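Local coordinates for protein afamin (Homo sapiens, PDB 6FAK) that carries hydrophobic molecules in body fluids, keeps lipidated Wnt proteins soluble and active, and binds vitamin E, at residues 219-224 with 344-349; 328-333 with 355-360; 350-355 with 378-383. One frame throughout, in Å; residues are numbered along the deposited sequence.

Helix 346-363 is common to all three contacts: its first turn meets helix 216-225 in interaction 1, its middle meets helix 376-417 in interaction 3, and its later turns meet helix 326-339 in interaction 2. The centres of interactions 2 and 3 lie about 10 Å apart; their segments overlap at Ile355, and they share one aromatic core, with Phe380 CZ 3.7 Å from Phe333 CZ. Interaction 1 is centred about 14 Å from interaction 2, which it touches through Ile219 and Ala331, and about 13 Å from interaction 3. It borders the lipid pocket: 219-224 belongs to the binding region for hydrophobic ligands, and the Ile346 side chain comes within about 4 Å of a bound polyether.

Interaction 1. Residues 219-224 with 344-349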
loop_
_atom_site.group_PDB
_atom_site.type_symbol
_atom_site.label_atom_id
_atom_site.label_comp_id
_atom_site.label_asym_id
_atom_site.label_seq_id
_atom_site.Cartn_x
_atom_site.Cartn_y
_atom_site.Cartn_z
ATOM N N ILE A 219 -12.295 -12.927 1.860
ATOM C CA ILE A 219 -13.656 -13.400 1.567
ATOM C C ILE A 219 -14.397 -12.288 0.871
ATOM O O ILE A 219 -15.073 -12.513 -0.160
ATOM C CB ILE A 219 -14.440 -13.854 2.825
ATOM C CG1 ILE A 219 -13.816 -15.102 3.471
ATOM C CG2 ILE A 219 -15.911 -14.135 2.449
ATOM C CD1 ILE A 219 -14.215 -15.315 4.929
ATOM N N ALA A 220 -14.286 -11.073 1.415
ATOM C CA ALA A 220 -15.046 -9.962 0.832
ATOM C C ALA A 220 -14.600 -9.660 -0.597
ATOM O O ALA A 220 -15.437 -9.540 -1.436
ATOM C CB ALA A 220 -14.990 -8.708 1.692
ATOM N N ILE A 221 -13.281 -9.581 -0.860
ATOM C CA ILE A 221 -12.751 -9.244 -2.190
ATOM C C ILE A 221 -13.053 -10.341 -3.213
ATOM O O ILE A 221 -13.486 -10.054 -4.351
ATOM C CB ILE A 221 -11.215 -9.032 -2.172
ATOM C CG1 ILE A 221 -10.850 -7.743 -1.428
ATOM C CG2 ILE A 221 -10.634 -8.947 -3.604
ATOM C CD1 ILE A 221 -9.370 -7.664 -1.054
ATOM N N LEU A 222 -12.756 -11.593 -2.846
ATOM C CA LEU A 222 -13.015 -12.720 -3.776
ATOM C C LEU A 222 -14.517 -12.934 -4.115
ATOM O O LEU A 222 -14.895 -13.332 -5.248
ATOM C CB LEU A 222 -12.343 -13.967 -3.242
ATOM C CG LEU A 222 -10.807 -13.928 -3.086
ATOM C CD1 LEU A 222 -10.273 -15.132 -2.360
ATOM C CD2 LEU A 222 -10.170 -13.855 -4.479
ATOM N N SER A 223 -15.374 -12.719 -3.119
ATOM C CA SER A 223 -16.826 -12.850 -3.322
ATOM C C SER A 223 -17.374 -11.743 -4.234
ATOM O O SER A 223 -18.250 -11.986 -5.053
ATOM C CB SER A 223 -17.581 -12.876 -1.974
ATOM O OG SER A 223 -17.135 -13.901 -1.093
ATOM N N GLN A 224 -16.842 -10.528 -4.113
ATOM C CA GLN A 224 -17.175 -9.443 -5.059
ATOM C C GLN A 224 -16.690 -9.714 -6.464
ATOM O O GLN A 224 -17.407 -9.456 -7.427
ATOM C CB GLN A 224 -16.577 -8.094 -4.630
ATOM C CG GLN A 224 -17.536 -7.223 -3.909
ATOM C CD GLN A 224 -16.980 -5.844 -3.591
ATOM O OE1 GLN A 224 -15.769 -5.573 -3.690
ATOM N NE2 GLN A 224 -17.863 -4.981 -3.165
ATOM N N LEU A 344 -20.129 -1.657 -2.894
ATOM C CA LEU A 344 -19.577 -1.303 -1.571
ATOM C C LEU A 344 -18.078 -1.497 -1.521
ATOM O O LEU A 344 -17.515 -2.392 -2.201
ATOM C CB LEU A 344 -20.240 -2.103 -0.440
ATOM C CG LEU A 344 -21.756 -1.913 -0.282
ATOM C CD1 LEU A 344 -22.325 -2.675 0.896
ATOM C CD2 LEU A 344 -22.162 -0.449 -0.216
ATOM N N SER A 345 -17.425 -0.658 -0.730
ATOM C CA SER A 345 -16.005 -0.807 -0.457
ATOM C C SER A 345 -15.736 -2.000 0.465
ATOM O O SER A 345 -16.597 -2.453 1.164
ATOM C CB SER A 345 -15.458 0.461 0.180
ATOM O OG SER A 345 -15.862 0.599 1.522
ATOM N N ILE A 346 -14.503 -2.468 0.451
ATOM C CA ILE A 346 -14.095 -3.530 1.341
ATOM C C ILE A 346 -14.226 -3.115 2.811
ATOM O O ILE A 346 -14.798 -3.878 3.571
ATOM C CB ILE A 346 -12.699 -4.107 0.981
ATOM C CG1 ILE A 346 -12.626 -4.561 -0.498
ATOM C CG2 ILE A 346 -12.350 -5.270 1.885
ATOM C CD1 ILE A 346 -13.677 -5.564 -0.951
ATOM N N PRO A 347 -13.752 -1.905 3.213
ATOM C CA PRO A 347 -13.956 -1.460 4.608
ATOM C C PRO A 347 -15.451 -1.348 5.029
ATOM O O PRO A 347 -15.808 -1.737 6.137
ATOM C CB PRO A 347 -13.239 -0.090 4.664
ATOM C CG PRO A 347 -12.307 -0.082 3.543
ATOM C CD PRO A 347 -12.816 -1.032 2.487
ATOM N N GLU A 348 -16.316 -0.905 4.085
ATOM C CA GLU A 348 -17.740 -0.830 4.333
ATOM C C GLU A 348 -18.306 -2.245 4.571
ATOM O O GLU A 348 -19.054 -2.436 5.475
ATOM C CB GLU A 348 -18.520 -0.113 3.220
ATOM C CG GLU A 348 -20.012 0.082 3.606
ATOM C CD GLU A 348 -20.218 1.006 4.828
ATOM O OE1 GLU A 348 -19.365 1.893 5.088
ATOM O OE2 GLU A 348 -21.269 0.891 5.503
ATOM N N LEU A 349 -17.915 -3.214 3.762
ATOM C CA LEU A 349 -18.386 -4.594 3.976
ATOM C C LEU A 349 -17.949 -5.133 5.340
ATOM O O LEU A 349 -18.710 -5.767 5.994
ATOM C CB LEU A 349 -17.885 -5.506 2.899
ATOM C CG LEU A 349 -18.461 -5.212 1.516
ATOM C CD1 LEU A 349 -17.655 -5.897 0.453
ATOM C CD2 LEU A 349 -19.925 -5.598 1.438
HETATM O O HOH W 1 -14.911 -3.042 -3.290
#
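Ala220 and Ile346 mark the closest backbone approach, their CA atoms 6.5 Å apart, where helix 216-225 meets the start of helix 346-363. Ala220 suits this place because its lone methyl lets the backbones come near; its CB rests 4.1 Å from Leu349 CD1. Beside it, the side chains of Ile221 and Ile346 cross at about a right angle. Ile346 bends at chi2 (-55°) rather than running on extended, and its CD1 settles 3.6 Å from Ile221 CG1 while also lying against the oxygen of the Gln224 amide.

The polar part of the contact is that amide. Gln224 is extended beyond CG, and its NE2 donates to Leu344 O at 2.8 Å, nearly straight (164°) and with the acceptor in the plane of the amide. One water bridges the same two groups, donating to Gln224 OE1 at 2.7 Å and to Leu344 O at 2.9 Å, and NE2 has a second acceptor in His341 O. An alanine here would probably leave the carbonyls of Leu344 and His341 without their amide donor and open a gap next to Ile346 CD1 and Leu349 CD1.

Ser345, which follows Leu344, is the N-cap of helix 346-363: its OG accepts from Glu348 N at 3.0 Å, and Asp451 binds the same hydroxyl. Gln224 thus ties a pocket helix to the carbonyl just ahead of a capped helix start. This is packing inside the all-helical second albumin domain, where 219-224 forms part of the binding region for hydrophobic ligands and Ile346 lines the site of a bound polyether.

Interaction 2. Residues 328-333 with 355-360; sequences TFFAKF and IYKDLL
Phe333 and Tyr356 lie face to face, ring centroids 4.3 Å apart and planes inclined by 24°, with Tyr356 CD2 over the centre of the phenylalanine ring. On the opposite face of the tyrosine, Leu360 CD1 sits 3.7 Å above the ring plane, toward the rim. Phe330 is sandwiched as well: Phe329 CD2 lies 3.8 Å above one face, and Lys357 CB is over the other in a CH-pi contact, 4.2 Å from the ring centroid. At the edge of Phe330, in its plane, comes Tyr356 CD2, 3.7 Å from Phe330 CE1. These two rings are steeply inclined to each other.

Tyr356 is therefore the centre of the cluster. With CG anti to the backbone N (chi1 -174°) the ring is directed at helix 326-339, where it touches Phe329, Phe330 and Phe333. Phe329 presents its edge to the tyrosine hydroxyl, and it meets Leu360 tip to tip, CE2 to CD1 at 3.7 Å. Lys357 uses only the aliphatic start of its extended chain against Phe330, while its NZ is hydrogen-bonded to a bound triethylene glycol, probably from the crystallisation liquor.

Large side chains suit this contact because the local helix axes stay 11.5 Å apart, running at 133° to each other, a separation that rings can span. No hydrogen bond joins the segments. The Tyr356 hydroxyl is bonded to Phe312 O instead, which gives the buried polar atom a partner. Cohesion across the contact accordingly rests on dispersion, ring stacking and burial of apolar surface.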
loop_
_atom_site.group_PDB
_atom_site.type_symbol
_atom_site.label_atom_id
_atom_site.label_comp_id
_atom_site.label_asym_id
_atom_site.label_seq_id
_atom_site.Cartn_x
_atom_site.Cartn_y
_atom_site.Cartn_z
ATOM N N THR A 328 -17.551 -19.738 10.706
ATOM C CA THR A 328 -18.067 -20.110 9.412
ATOM C C THR A 328 -19.387 -19.392 9.091
ATOM O O THR A 328 -19.635 -19.026 7.946
ATOM C CB THR A 328 -18.175 -21.638 9.262
ATOM O OG1 THR A 328 -16.889 -22.238 9.522
ATOM C CG2 THR A 328 -18.576 -22.021 7.865
ATOM N N PHE A 329 -20.226 -19.215 10.094
ATOM C CA PHE A 329 -21.487 -18.511 9.922
ATOM C C PHE A 329 -21.223 -17.054 9.402
ATOM O O PHE A 329 -21.864 -16.584 8.478
ATOM C CB PHE A 329 -22.209 -18.446 11.282
ATOM C CG PHE A 329 -23.413 -17.558 11.284
ATOM C CD1 PHE A 329 -24.606 -18.016 10.781
ATOM C CD2 PHE A 329 -23.344 -16.288 11.776
ATOM C CE1 PHE A 329 -25.715 -17.187 10.715
ATOM C CE2 PHE A 329 -24.453 -15.443 11.721
ATOM C CZ PHE A 329 -25.626 -15.909 11.186
ATOM N N PHE A 330 -20.321 -16.335 10.080
ATOM C CA PHE A 330 -19.929 -14.975 9.604
ATOM C C PHE A 330 -19.175 -14.940 8.254
ATOM O O PHE A 330 -19.321 -13.976 7.479
ATOM C CB PHE A 330 -19.220 -14.162 10.717
ATOM C CG PHE A 330 -20.129 -13.818 11.879
ATOM C CD1 PHE A 330 -21.228 -13.007 11.694
ATOM C CD2 PHE A 330 -19.888 -14.322 13.159
ATOM C CE1 PHE A 330 -22.096 -12.733 12.756
ATOM C CE2 PHE A 330 -20.723 -14.053 14.210
ATOM C CZ PHE A 330 -21.849 -13.270 14.010
ATOM N N ALA A 331 -18.362 -15.945 7.988
ATOM C CA ALA A 331 -17.784 -16.101 6.637
ATOM C C ALA A 331 -18.850 -16.232 5.548
ATOM O O ALA A 331 -18.753 -15.596 4.494
ATOM C CB ALA A 331 -16.819 -17.298 6.581
ATOM N N LYS A 332 -19.874 -17.064 5.808
ATOM C CA LYS A 332 -20.977 -17.205 4.885
ATOM C C LYS A 332 -21.779 -15.896 4.718
ATOM O O LYS A 332 -22.186 -15.543 3.604
ATOM C CB LYS A 332 -21.923 -18.328 5.294
ATOM C CG LYS A 332 -22.783 -18.768 4.119
ATOM C CD LYS A 332 -23.524 -20.054 4.374
ATOM C CE LYS A 332 -24.005 -20.695 3.048
ATOM N NZ LYS A 332 -24.399 -19.746 1.962
ATOM N N PHE A 333 -22.033 -15.198 5.811
ATOM C CA PHE A 333 -22.657 -13.868 5.730
ATOM C C PHE A 333 -21.814 -12.911 4.860
ATOM O O PHE A 333 -22.334 -12.262 3.962
ATOM C CB PHE A 333 -22.875 -13.245 7.115
ATOM C CG PHE A 333 -23.373 -11.831 7.027
ATOM C CD1 PHE A 333 -24.694 -11.571 6.696
ATOM C CD2 PHE A 333 -22.478 -10.751 7.197
ATOM C CE1 PHE A 333 -25.137 -10.258 6.576
ATOM C CE2 PHE A 333 -22.915 -9.449 7.099
ATOM C CZ PHE A 333 -24.236 -9.186 6.783
ATOM N N ILE A 355 -21.039 -4.975 12.573
ATOM C CA ILE A 355 -22.370 -4.559 13.033
ATOM C C ILE A 355 -23.316 -5.752 13.154
ATOM O O ILE A 355 -24.057 -5.834 14.117
ATOM C CB ILE A 355 -22.936 -3.479 12.149
ATOM C CG1 ILE A 355 -22.175 -2.190 12.476
ATOM C CG2 ILE A 355 -24.431 -3.256 12.373
ATOM C CD1 ILE A 355 -22.353 -1.152 11.413
ATOM N N TYR A 356 -23.288 -6.635 12.161
ATOM C CA TYR A 356 -24.120 -7.856 12.199
ATOM C C TYR A 356 -23.725 -8.715 13.409
ATOM O O TYR A 356 -24.592 -9.210 14.145
ATOM C CB TYR A 356 -24.023 -8.618 10.865
ATOM C CG TYR A 356 -24.954 -9.800 10.743
ATOM C CD1 TYR A 356 -26.317 -9.649 10.959
ATOM C CD2 TYR A 356 -24.470 -11.057 10.449
ATOM C CE1 TYR A 356 -27.203 -10.703 10.846
ATOM C CE2 TYR A 356 -25.357 -12.139 10.317
ATOM C CZ TYR A 356 -26.724 -11.947 10.555
ATOM O OH TYR A 356 -27.621 -13.027 10.502
ATOM N N LYS A 357 -22.431 -8.929 13.601
ATOM C CA LYS A 357 -21.939 -9.663 14.753
ATOM C C LYS A 357 -22.347 -9.062 16.125
ATOM O O LYS A 357 -22.854 -9.789 16.993
ATOM C CB LYS A 357 -20.425 -9.784 14.664
ATOM C CG LYS A 357 -19.750 -10.462 15.827
ATOM C CD LYS A 357 -18.240 -10.570 15.512
ATOM C CE LYS A 357 -17.504 -11.313 16.619
ATOM N NZ LYS A 357 -16.037 -11.322 16.346
ATOM N N ASP A 358 -22.191 -7.752 16.279
ATOM C CA ASP A 358 -22.664 -7.027 17.485
ATOM C C ASP A 358 -24.187 -7.096 17.660
ATOM O O ASP A 358 -24.678 -7.299 18.778
ATOM C CB ASP A 358 -22.204 -5.552 17.481
ATOM C CG ASP A 358 -20.689 -5.424 17.426
ATOM O OD1 ASP A 358 -19.982 -6.437 17.733
ATOM O OD2 ASP A 358 -20.198 -4.333 17.020
ATOM N N LEU A 359 -24.930 -6.923 16.574
ATOM C CA LEU A 359 -26.384 -7.032 16.608
ATOM C C LEU A 359 -26.839 -8.388 17.195
ATOM O O LEU A 359 -27.755 -8.451 18.064
ATOM C CB LEU A 359 -26.953 -6.895 15.176
ATOM C CG LEU A 359 -28.445 -7.286 15.047
ATOM C CD1 LEU A 359 -29.246 -6.056 15.423
ATOM C CD2 LEU A 359 -28.781 -7.738 13.657
ATOM N N LEU A 360 -26.265 -9.463 16.660
ATOM C CA LEU A 360 -26.595 -10.819 17.110
ATOM C C LEU A 360 -26.182 -11.092 18.553
ATOM O O LEU A 360 -26.871 -11.884 19.239
ATOM C CB LEU A 360 -26.056 -11.884 16.181
ATOM C CG LEU A 360 -26.587 -11.886 14.725
ATOM C CD1 LEU A 360 -26.044 -13.086 14.014
ATOM C CD2 LEU A 360 -28.120 -11.866 14.665
#

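Interaction 3. Residues 350-355 with 378-383. With NAG (2-acetamido-2-deoxy-beta-D-glucopyranose), chain D.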
loop_
_atom_site.group_PDB
_atom_site.type_symbol
_atom_site.label_atom_id
_atom_site.label_comp_id
_atom_site.label_asym_id
_atom_site.label_seq_id
_atom_site.Cartn_x
_atom_site.Cartn_y
_atom_site.Cartn_z
ATOM N N LEU A 350 -16.706 -4.856 5.742
ATOM C CA LEU A 350 -16.233 -5.319 7.039
ATOM C C LEU A 350 -16.900 -4.607 8.198
ATOM O O LEU A 350 -17.097 -5.228 9.222
ATOM C CB LEU A 350 -14.708 -5.182 7.156
ATOM C CG LEU A 350 -13.997 -5.923 6.010
ATOM C CD1 LEU A 350 -12.504 -5.611 6.095
ATOM C CD2 LEU A 350 -14.263 -7.400 6.033
ATOM N N ARG A 351 -17.239 -3.304 8.059
ATOM C CA ARG A 351 -18.038 -2.637 9.052
ATOM C C ARG A 351 -19.434 -3.323 9.226
ATOM O O ARG A 351 -19.890 -3.536 10.354
ATOM C CB ARG A 351 -18.191 -1.122 8.755
ATOM C CG ARG A 351 -16.881 -0.354 8.957
ATOM C CD ARG A 351 -17.137 1.126 8.838
ATOM N NE ARG A 351 -17.296 1.548 7.457
ATOM C CZ ARG A 351 -16.345 1.959 6.625
ATOM N NH1 ARG A 351 -15.070 1.902 6.965
ATOM N NH2 ARG A 351 -16.669 2.383 5.420
ATOM N N ILE A 352 -20.048 -3.662 8.102
ATOM C CA ILE A 352 -21.321 -4.361 8.082
ATOM C C ILE A 352 -21.231 -5.727 8.782
ATOM O O ILE A 352 -22.117 -6.086 9.581
ATOM C CB ILE A 352 -21.914 -4.415 6.630
ATOM C CG1 ILE A 352 -22.366 -2.989 6.285
ATOM C CG2 ILE A 352 -23.077 -5.416 6.520
ATOM C CD1 ILE A 352 -22.631 -2.770 4.828
ATOM N N VAL A 353 -20.149 -6.453 8.540
ATOM C CA VAL A 353 -19.965 -7.741 9.199
ATOM C C VAL A 353 -19.890 -7.542 10.719
ATOM O O VAL A 353 -20.547 -8.290 11.479
ATOM C CB VAL A 353 -18.743 -8.515 8.679
ATOM C CG1 VAL A 353 -18.550 -9.793 9.485
ATOM C CG2 VAL A 353 -18.866 -8.866 7.186
ATOM N N GLN A 354 -19.136 -6.538 11.169
ATOM C CA GLN A 354 -19.019 -6.275 12.598
ATOM C C GLN A 354 -20.327 -5.864 13.245
ATOM O O GLN A 354 -20.649 -6.283 14.380
ATOM C CB GLN A 354 -17.977 -5.177 12.844
ATOM C CG GLN A 354 -17.701 -4.899 14.309
ATOM C CD GLN A 354 -17.090 -6.120 14.985
ATOM O OE1 GLN A 354 -16.082 -6.657 14.498
ATOM N NE2 GLN A 354 -17.722 -6.600 16.060
ATOM N N ILE A 355 -21.039 -4.975 12.573
ATOM C CA ILE A 355 -22.370 -4.559 13.033
ATOM C C ILE A 355 -23.316 -5.752 13.154
ATOM O O ILE A 355 -24.057 -5.834 14.117
ATOM C CB ILE A 355 -22.936 -3.479 12.149
ATOM C CG1 ILE A 355 -22.175 -2.190 12.476
ATOM C CG2 ILE A 355 -24.431 -3.256 12.373
ATOM C CD1 ILE A 355 -22.353 -1.152 11.413
ATOM N N ASP A 378 -31.784 -2.479 8.392
ATOM C CA ASP A 378 -31.911 -1.071 8.805
ATOM C C ASP A 378 -30.655 -0.576 9.486
ATOM O O ASP A 378 -30.288 0.603 9.322
ATOM C CB ASP A 378 -33.123 -0.854 9.732
ATOM C CG ASP A 378 -34.457 -1.181 9.057
ATOM O OD1 ASP A 378 -34.586 -1.002 7.837
ATOM O OD2 ASP A 378 -35.395 -1.596 9.736
ATOM N N LYS A 379 -29.999 -1.427 10.302
ATOM C CA LYS A 379 -28.703 -1.029 10.826
ATOM C C LYS A 379 -27.670 -0.858 9.713
ATOM O O LYS A 379 -26.923 0.108 9.729
ATOM C CB LYS A 379 -28.166 -2.008 11.859
ATOM C CG LYS A 379 -29.031 -2.059 13.080
ATOM C CD LYS A 379 -28.259 -2.402 14.346
ATOM C CE LYS A 379 -29.223 -2.617 15.485
ATOM N NZ LYS A 379 -29.600 -1.382 16.220
ATOM N N PHE A 380 -27.635 -1.788 8.757
ATOM C CA PHE A 380 -26.645 -1.700 7.630
ATOM C C PHE A 380 -26.878 -0.447 6.804
ATOM O O PHE A 380 -25.922 0.271 6.441
ATOM C CB PHE A 380 -26.696 -2.907 6.711
ATOM C CG PHE A 380 -26.607 -4.267 7.411
ATOM C CD1 PHE A 380 -26.009 -4.427 8.670
ATOM C CD2 PHE A 380 -27.073 -5.387 6.762
ATOM C CE1 PHE A 380 -25.905 -5.679 9.250
ATOM C CE2 PHE A 380 -26.990 -6.634 7.338
ATOM C CZ PHE A 380 -26.413 -6.784 8.596
ATOM N N ASN A 381 -28.153 -0.185 6.528
ATOM C CA ASN A 381 -28.586 0.989 5.756
ATOM C C ASN A 381 -28.138 2.304 6.377
ATOM O O ASN A 381 -27.583 3.147 5.678
ATOM C CB ASN A 381 -30.104 0.939 5.555
ATOM C CG ASN A 381 -30.624 2.075 4.680
ATOM O OD1 ASN A 381 -30.818 3.209 5.161
ATOM N ND2 ASN A 381 -30.863 1.776 3.378
ATOM N N GLU A 382 -28.329 2.457 7.691
ATOM C CA GLU A 382 -27.870 3.689 8.377
ATOM C C GLU A 382 -26.341 3.871 8.328
ATOM O O GLU A 382 -25.816 4.979 7.997
ATOM C CB GLU A 382 -28.393 3.724 9.819
ATOM C CG GLU A 382 -27.803 4.806 10.709
ATOM C CD GLU A 382 -28.393 4.781 12.102
ATOM O OE1 GLU A 382 -27.584 4.672 13.049
ATOM O OE2 GLU A 382 -29.647 4.837 12.257
ATOM N N THR A 383 -25.598 2.799 8.598
ATOM C CA THR A 383 -24.150 2.950 8.602
ATOM C C THR A 383 -23.634 3.268 7.194
ATOM O O THR A 383 -22.796 4.131 7.024
ATOM C CB THR A 383 -23.414 1.755 9.233
ATOM O OG1 THR A 383 -22.008 1.971 9.136
ATOM C CG2 THR A 383 -23.711 0.501 8.553
HETATM C C1 NAG D . -31.399 2.764 2.441
HETATM C C2 NAG D . -30.691 2.730 1.086
HETATM C C3 NAG D . -31.393 3.607 0.058
HETATM C C4 NAG D . -32.894 3.357 0.039
HETATM C C5 NAG D . -33.467 3.411 1.454
HETATM C C6 NAG D . -34.970 3.130 1.468
HETATM C C7 NAG D . -28.297 2.324 1.270
HETATM C C8 NAG D . -26.941 2.943 1.407
HETATM N N2 NAG D . -29.317 3.178 1.224
HETATM O O3 NAG D . -30.844 3.347 -1.236
HETATM O O4 NAG D . -33.523 4.348 -0.782
HETATM O O5 NAG D . -32.787 2.457 2.278
HETATM O O6 NAG D . -35.227 1.775 1.075
HETATM O O7 NAG D . -28.450 1.116 1.208
#
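Ile352 sets a methyl almost squarely on the Phe380 ring: CG2 is 3.7 Å from the ring centroid and only 10° off its normal, a CH-pi contact with the methyl over the ring centre. CG2 stands anti to the backbone N of Ile352, which carries this methyl out over the ring, and the isoleucine and phenylalanine side chains cross at about a right angle. This is also where the backbones are nearest, the CA atoms of Ile352 and Phe380 lying 6.0 Å apart.

One turn on, Ile355 works with both of its branches. Its CG2 comes to the edge of the Phe380 ring, 4.2 Å from CD1, and packs against CB of Lys379, whose ammonium end leads away from the contact. The other branch meets Thr383 tip to tip, Ile355 CD1 lying 3.6 Å from Thr383 CG2. Isoleucine suits the place because its two branches reach Phe380 and Thr383 separately. The threonine methyl occupies the crowded position between backbone N and carbonyl carbon, which turns it to the isoleucine. The ring of Phe380 also meets Tyr337 and Tyr356, so the contact continues into a larger aromatic core.

On the other side of helix 376-417, Asn381 points away from helix 346-363. Its ND2 is joined covalently to C1 of an N-acetylglucosamine at 1.5 Å, and that sugar is hydrogen-bonded to Glu385. Asn381, Glu382 and Thr383 spell the N-glycosylation sequon, so Thr383 serves both the sequon and the helix packing. The axes pass 10.0 Å apart at 142°, a roughly antiparallel pairing. It packs a helix of the second albumin domain against the long helix 376-417, which runs on into the third albumin domain, a continuous connecting helix as in serum albumin.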